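Local coordinates for pyoverdine biosynthesis protein PvcA (Pseudomonas aeruginosa, PDB 3E59) that converts the amino group of L-tyrosine into an isonitrile, taking the carbon from C2 of ribulose 5-phosphate, in the biosynthesis of paerucumarin, at residues Leu197-Arg200 and Ala201-Phe205; Gly210-Pro213 and Asp214-Gly217; Gln216-Lys219 and Thr220-Gln223. All coordinates share one frame; numbering follows the deposited sequence.

Contact 1 of 3, residues Leu197-Arg200 and Ala201-Phe205; sequences LLYR and AITRF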
# COMPACT_ATOMS: atom_id res chain seq x y z
N LEU A 197 15.45 -6.41 3.66
CA LEU A 197 14.28 -6.39 4.54
C LEU A 197 13.02 -6.41 3.71
O LEU A 197 12.07 -7.12 4.06
CB LEU A 197 14.30 -5.19 5.51
CG LEU A 197 15.32 -5.21 6.66
CD1 LEU A 197 15.22 -3.94 7.52
CD2 LEU A 197 15.17 -6.46 7.54
N LEU A 198 13.01 -5.65 2.61
CA LEU A 198 11.92 -5.68 1.64
C LEU A 198 11.76 -7.04 0.99
O LEU A 198 10.68 -7.61 0.98
CB LEU A 198 12.12 -4.60 0.56
CG LEU A 198 11.04 -4.56 -0.53
CD1 LEU A 198 9.68 -4.19 0.03
CD2 LEU A 198 11.44 -3.60 -1.68
N TYR A 199 12.85 -7.56 0.42
CA TYR A 199 12.81 -8.88 -0.19
C TYR A 199 12.20 -9.94 0.77
O TYR A 199 11.33 -10.72 0.37
CB TYR A 199 14.22 -9.29 -0.69
CG TYR A 199 14.23 -10.65 -1.35
CD1 TYR A 199 14.81 -11.75 -0.72
CD2 TYR A 199 13.60 -10.85 -2.59
CE1 TYR A 199 14.78 -13.00 -1.31
CE2 TYR A 199 13.57 -12.10 -3.18
CZ TYR A 199 14.16 -13.17 -2.54
OH TYR A 199 14.15 -14.42 -3.12
N ARG A 200 12.63 -9.94 2.03
CA ARG A 200 12.10 -10.89 3.04
C ARG A 200 10.60 -10.72 3.29
O ARG A 200 9.87 -11.70 3.45
CB ARG A 200 12.91 -10.87 4.36
CG ARG A 200 12.35 -11.79 5.49
CD ARG A 200 13.42 -12.45 6.38
NE ARG A 200 13.59 -11.78 7.67
CZ ARG A 200 13.46 -12.36 8.87
NH1 ARG A 200 13.15 -13.64 9.00
NH2 ARG A 200 13.65 -11.63 9.97
N ALA A 201 10.15 -9.46 3.31
CA ALA A 201 8.75 -9.16 3.58
C ALA A 201 7.83 -9.57 2.43
O ALA A 201 6.78 -10.20 2.64
CB ALA A 201 8.59 -7.69 3.87
N ILE A 202 8.24 -9.22 1.21
CA ILE A 202 7.50 -9.61 0.02
C ILE A 202 7.44 -11.13 -0.14
O ILE A 202 6.42 -11.67 -0.55
CB ILE A 202 8.07 -8.95 -1.26
CG1 ILE A 202 8.08 -7.40 -1.14
CG2 ILE A 202 7.30 -9.42 -2.51
CD1 ILE A 202 6.71 -6.73 -0.71
N THR A 203 8.54 -11.81 0.17
CA THR A 203 8.55 -13.28 0.19
C THR A 203 7.49 -13.79 1.17
O THR A 203 6.71 -14.69 0.85
CB THR A 203 9.94 -13.84 0.56
OG1 THR A 203 10.92 -13.33 -0.36
CG2 THR A 203 9.96 -15.37 0.51
N ARG A 204 7.44 -13.19 2.35
CA ARG A 204 6.48 -13.61 3.37
C ARG A 204 5.02 -13.46 2.93
O ARG A 204 4.22 -14.35 3.22
CB ARG A 204 6.74 -12.93 4.72
CG ARG A 204 5.91 -13.53 5.87
CD ARG A 204 6.20 -12.87 7.21
NE ARG A 204 5.77 -11.47 7.24
CZ ARG A 204 6.60 -10.43 7.12
NH1 ARG A 204 7.91 -10.63 6.96
NH2 ARG A 204 6.13 -9.18 7.16
N PHE A 205 4.68 -12.35 2.25
CA PHE A 205 3.31 -12.15 1.74
C PHE A 205 2.95 -13.24 0.75
O PHE A 205 1.87 -13.81 0.80
CB PHE A 205 3.14 -10.81 1.00
CG PHE A 205 3.43 -9.57 1.82
CD1 PHE A 205 3.47 -9.60 3.20
CD2 PHE A 205 3.63 -8.35 1.17
CE1 PHE A 205 3.72 -8.44 3.92
CE2 PHE A 205 3.88 -7.18 1.89
CZ PHE A 205 3.93 -7.23 3.26
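The Tyr199 ring carries Thr203 OG1 over the centre of one face, 3.8 Å above the plane, while the ring itself stacks with Tyr231 of helix 219-247 and sends its hydroxyl to the Lys227 carbonyl. The Phe205 ring has Ala201 O over one face, displaced toward the rim. Both are one-turn arrangements within helix 193-210, held by regular i to i+4 hydrogen bonds; that from Ile202 N to Leu198 O is nearly straight, at 178°. Threonine suits position 203 because its hydroxyl can return to its own helix: with OG1 anti to the carbonyl carbon (chi1 -57°), Thr203 OG1 donates to Tyr199 O at 2.7 Å. The hydroxyl of this buried residue is thus satisfied within its own helix. Leu198 and Ile202, one turn apart, lie side by side with Leu198 CD1 3.8 Å from Ile202 CG1, and both branched chains touch Ile234 of helix 219-247. Small Ala201 and the aliphatic Leu198 also meet Trp277. Tyr199 O finally accepts two donors from one residue, Thr203 N at 3.0 Å and Thr203 OG1, which approach from opposite faces of the carbonyl plane.

Contact 2 of 3, residues Gly210-Pro213 and Asp214-Gly217; sequences GLTP and DYQG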
# COMPACT_ATOMS: atom_id res chain seq x y z
N GLY A 210 0.06 -18.42 -0.21
CA GLY A 210 -0.00 -19.81 -0.67
C GLY A 210 -0.33 -20.81 0.43
O GLY A 210 -0.73 -21.93 0.15
N LEU A 211 -0.14 -20.39 1.68
CA LEU A 211 -0.42 -21.23 2.84
C LEU A 211 -1.90 -21.23 3.15
O LEU A 211 -2.31 -20.79 4.23
CB LEU A 211 0.32 -20.71 4.07
CG LEU A 211 1.53 -21.46 4.63
CD1 LEU A 211 1.86 -20.84 5.99
CD2 LEU A 211 1.28 -22.96 4.77
N THR A 212 -2.71 -21.70 2.21
CA THR A 212 -4.15 -21.81 2.40
C THR A 212 -4.42 -22.85 3.50
O THR A 212 -3.76 -23.88 3.52
CB THR A 212 -4.86 -22.17 1.07
OG1 THR A 212 -4.33 -23.40 0.56
CG2 THR A 212 -4.63 -21.08 0.03
N PRO A 213 -5.36 -22.58 4.43
CA PRO A 213 -5.65 -23.54 5.52
C PRO A 213 -5.83 -24.98 5.02
O PRO A 213 -5.56 -25.93 5.76
CB PRO A 213 -6.97 -23.02 6.13
CG PRO A 213 -7.44 -21.89 5.22
CD PRO A 213 -6.21 -21.37 4.53
N ASP A 214 -6.28 -25.12 3.77
CA ASP A 214 -6.48 -26.41 3.11
C ASP A 214 -5.22 -26.95 2.41
O ASP A 214 -5.20 -28.12 2.00
CB ASP A 214 -7.62 -26.29 2.09
CG ASP A 214 -7.32 -25.31 0.97
OD1 ASP A 214 -7.55 -24.09 1.14
OD2 ASP A 214 -6.86 -25.77 -0.10
N TYR A 215 -4.18 -26.12 2.28
CA TYR A 215 -2.90 -26.52 1.65
C TYR A 215 -2.29 -27.69 2.40
O TYR A 215 -2.09 -27.63 3.61
CB TYR A 215 -1.90 -25.34 1.60
CG TYR A 215 -0.60 -25.62 0.86
CD1 TYR A 215 -0.55 -25.65 -0.53
CD2 TYR A 215 0.58 -25.86 1.56
CE1 TYR A 215 0.64 -25.91 -1.21
CE2 TYR A 215 1.77 -26.11 0.89
CZ TYR A 215 1.79 -26.14 -0.49
OH TYR A 215 2.97 -26.40 -1.17
N GLN A 216 -1.99 -28.77 1.67
CA GLN A 216 -1.40 -29.95 2.29
C GLN A 216 -0.07 -30.33 1.66
O GLN A 216 0.48 -31.38 1.97
CB GLN A 216 -2.39 -31.13 2.27
CG GLN A 216 -3.53 -31.02 3.29
CD GLN A 216 -3.10 -31.40 4.71
OE1 GLN A 216 -2.55 -32.47 4.95
NE2 GLN A 216 -3.38 -30.51 5.67
N GLY A 217 0.45 -29.46 0.80
CA GLY A 217 1.73 -29.71 0.15
C GLY A 217 2.94 -29.31 0.99
O GLY A 217 2.81 -28.97 2.16
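Thr212 and Tyr215 meet across a type I beta turn that runs from Thr212 to Tyr215, in the loop joining helix 193-210 to helix 219-247. The turn is closed by Tyr215 N, which donates to Thr212 O at 2.6 Å from above the carbonyl plane, with an N-H...O angle of 152°. Pro213, its phi fixed by the ring, suits the second position of the turn, and Asp214 takes the third.

Tyr215 can be followed outward from its backbone. CB lies 3.0 Å from Thr212 O and 3.3 Å from Thr212 OG1, so the base of the side chain is pressed against both oxygens of the threonine, and the two side chains cross at about a right angle. With CG anti to the backbone N (chi1 -175°), the ring is carried back toward the end of the preceding helix: CG and CD1 both stand 3.8 Å from Gly210 O. At the other ortho position, Tyr215 CD2 makes a loose apolar approach to Leu211 CD2 at 4.4 Å. One ring face has Gly217 N 3.5 Å above its centre, and at the tip the hydroxyl is hydrogen-bonded to Ser218 O, while the side chain also touches Leu222.

Leu211, at the centre of an inverse gamma turn, leads the chain out of the helix, its carbonyl receiving Asn73 ND2. Thr212 OG1, which also lies against Tyr215 CB, gives a weak 3.3 Å hydrogen bond to Asp214 OD1.

One short backbone bond thus defines the turn, with a weak threonine-aspartate bond beside it. The tyrosine, apolar along its ring and polar at its tip, ties the turn to the helix before it and to the start of the helix after it.

Contact 3 of 3, residues Gln216-Lys219 and Thr220-Gln223; sequences QGSK and TALQ. With PO4 (phosphate ion), chain F.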
# COMPACT_ATOMS: atom_id res chain seq x y z
N GLN A 216 -1.99 -28.77 1.67
CA GLN A 216 -1.40 -29.95 2.29
C GLN A 216 -0.07 -30.33 1.66
O GLN A 216 0.48 -31.38 1.97
CB GLN A 216 -2.39 -31.13 2.27
CG GLN A 216 -3.53 -31.02 3.29
CD GLN A 216 -3.10 -31.40 4.71
OE1 GLN A 216 -2.55 -32.47 4.95
NE2 GLN A 216 -3.38 -30.51 5.67
N GLY A 217 0.45 -29.46 0.80
CA GLY A 217 1.73 -29.71 0.15
C GLY A 217 2.94 -29.31 0.99
O GLY A 217 2.81 -28.97 2.16
N SER A 218 4.11 -29.36 0.37
CA SER A 218 5.36 -29.00 1.01
C SER A 218 5.47 -27.50 1.32
O SER A 218 5.26 -26.65 0.45
CB SER A 218 6.53 -29.44 0.13
OG SER A 218 7.74 -28.85 0.55
N LYS A 219 5.81 -27.18 2.57
CA LYS A 219 6.02 -25.79 2.97
C LYS A 219 7.32 -25.25 2.39
O LYS A 219 7.37 -24.14 1.90
CB LYS A 219 6.00 -25.63 4.49
CG LYS A 219 4.62 -25.81 5.09
CD LYS A 219 4.61 -25.54 6.60
CE LYS A 219 5.28 -26.67 7.37
NZ LYS A 219 5.03 -26.52 8.84
N THR A 220 8.36 -26.08 2.43
CA THR A 220 9.66 -25.76 1.84
C THR A 220 9.58 -25.38 0.36
O THR A 220 10.26 -24.45 -0.08
CB THR A 220 10.63 -26.95 2.03
OG1 THR A 220 10.62 -27.34 3.41
CG2 THR A 220 12.05 -26.58 1.62
N ALA A 221 8.76 -26.11 -0.40
CA ALA A 221 8.55 -25.84 -1.82
C ALA A 221 7.79 -24.54 -2.03
O ALA A 221 8.06 -23.81 -2.98
CB ALA A 221 7.82 -26.99 -2.47
N LEU A 222 6.83 -24.26 -1.14
CA LEU A 222 6.09 -23.01 -1.15
C LEU A 222 7.01 -21.83 -0.89
O LEU A 222 6.93 -20.81 -1.58
CB LEU A 222 4.95 -23.04 -0.12
CG LEU A 222 3.87 -21.96 -0.19
CD1 LEU A 222 3.07 -22.08 -1.47
CD2 LEU A 222 2.94 -22.05 1.03
N GLN A 223 7.90 -21.98 0.09
CA GLN A 223 8.86 -20.91 0.42
C GLN A 223 9.83 -20.59 -0.73
O GLN A 223 10.10 -19.42 -1.03
CB GLN A 223 9.61 -21.25 1.72
CG GLN A 223 10.83 -20.38 2.03
CD GLN A 223 10.49 -18.95 2.50
OE1 GLN A 223 9.32 -18.60 2.70
NE2 GLN A 223 11.52 -18.13 2.66
P PO4 F . 7.73 -29.37 4.53
O1 PO4 F . 8.22 -30.22 5.69
O2 PO4 F . 8.01 -30.10 3.23
O3 PO4 F . 6.24 -29.12 4.66
O4 PO4 F . 8.47 -28.06 4.53
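From Ser218, still extended, the backbone enters helical angles at Lys219, and the first turn is closed by Leu222 N to Ser218 O, a long 3.3 Å hydrogen bond, followed by the firmer Gln223 N to Lys219 O at 2.9 Å. Ser218 is the N-cap. Its OG, swung anti to the backbone N (chi1 166°), accepts from Ala221 N at 3.1 Å with an N-H...O angle of 159°, while Ala221 CB packs beside it, 3.5 Å from the same OG. Serine suits the place because its short hydroxyl can accept this amide hydrogen and still donate its own proton outward, to O2 of a bound phosphate ion at 3.0 Å.

The phosphate, probably from the crystallisation liquor, sits over the first backbone amides of the helix. Lys219 N donates an almost straight hydrogen bond to O3 (173°). Thr220 grips O4 twice, through its backbone N at 2.9 Å and through OG1 at 2.5 Å, a very short distance to be read with caution. The lysine chain runs alongside the anion with its CG 3.7 Å from O3. Leu222 and Gln223 touch Tyr207 of helix 193-210, as does Lys219. A serine N-cap with an anion held by main-chain N-H groups and hydroxyls is typical of a helix N-terminus, where the helix dipole would also favour negative charge.

The three contacts follow one another along a helix-loop-helix hairpin: contact 1 lies within helix 193-210, contact 2 in the connecting loop, and contact 3 at the start of helix 219-247. Contacts 2 and 3 have centres 8 Å apart and share Gln216 and Gly217; Leu222 CD2 packs 3.5 Å from Gly210 C, bringing the two helix ends together. Contact 1 is farther off, its centre about 17 Å from that of contact 3, yet Thr203 CG2 reaches Gln223 NE2 at 3.8 Å as the helices run side by side. Contact 3 binds a phosphate directly, and the Leu198 side chain lies about 5 Å from another, also probably from the crystallisation liquor; neither ion by itself identifies the active site.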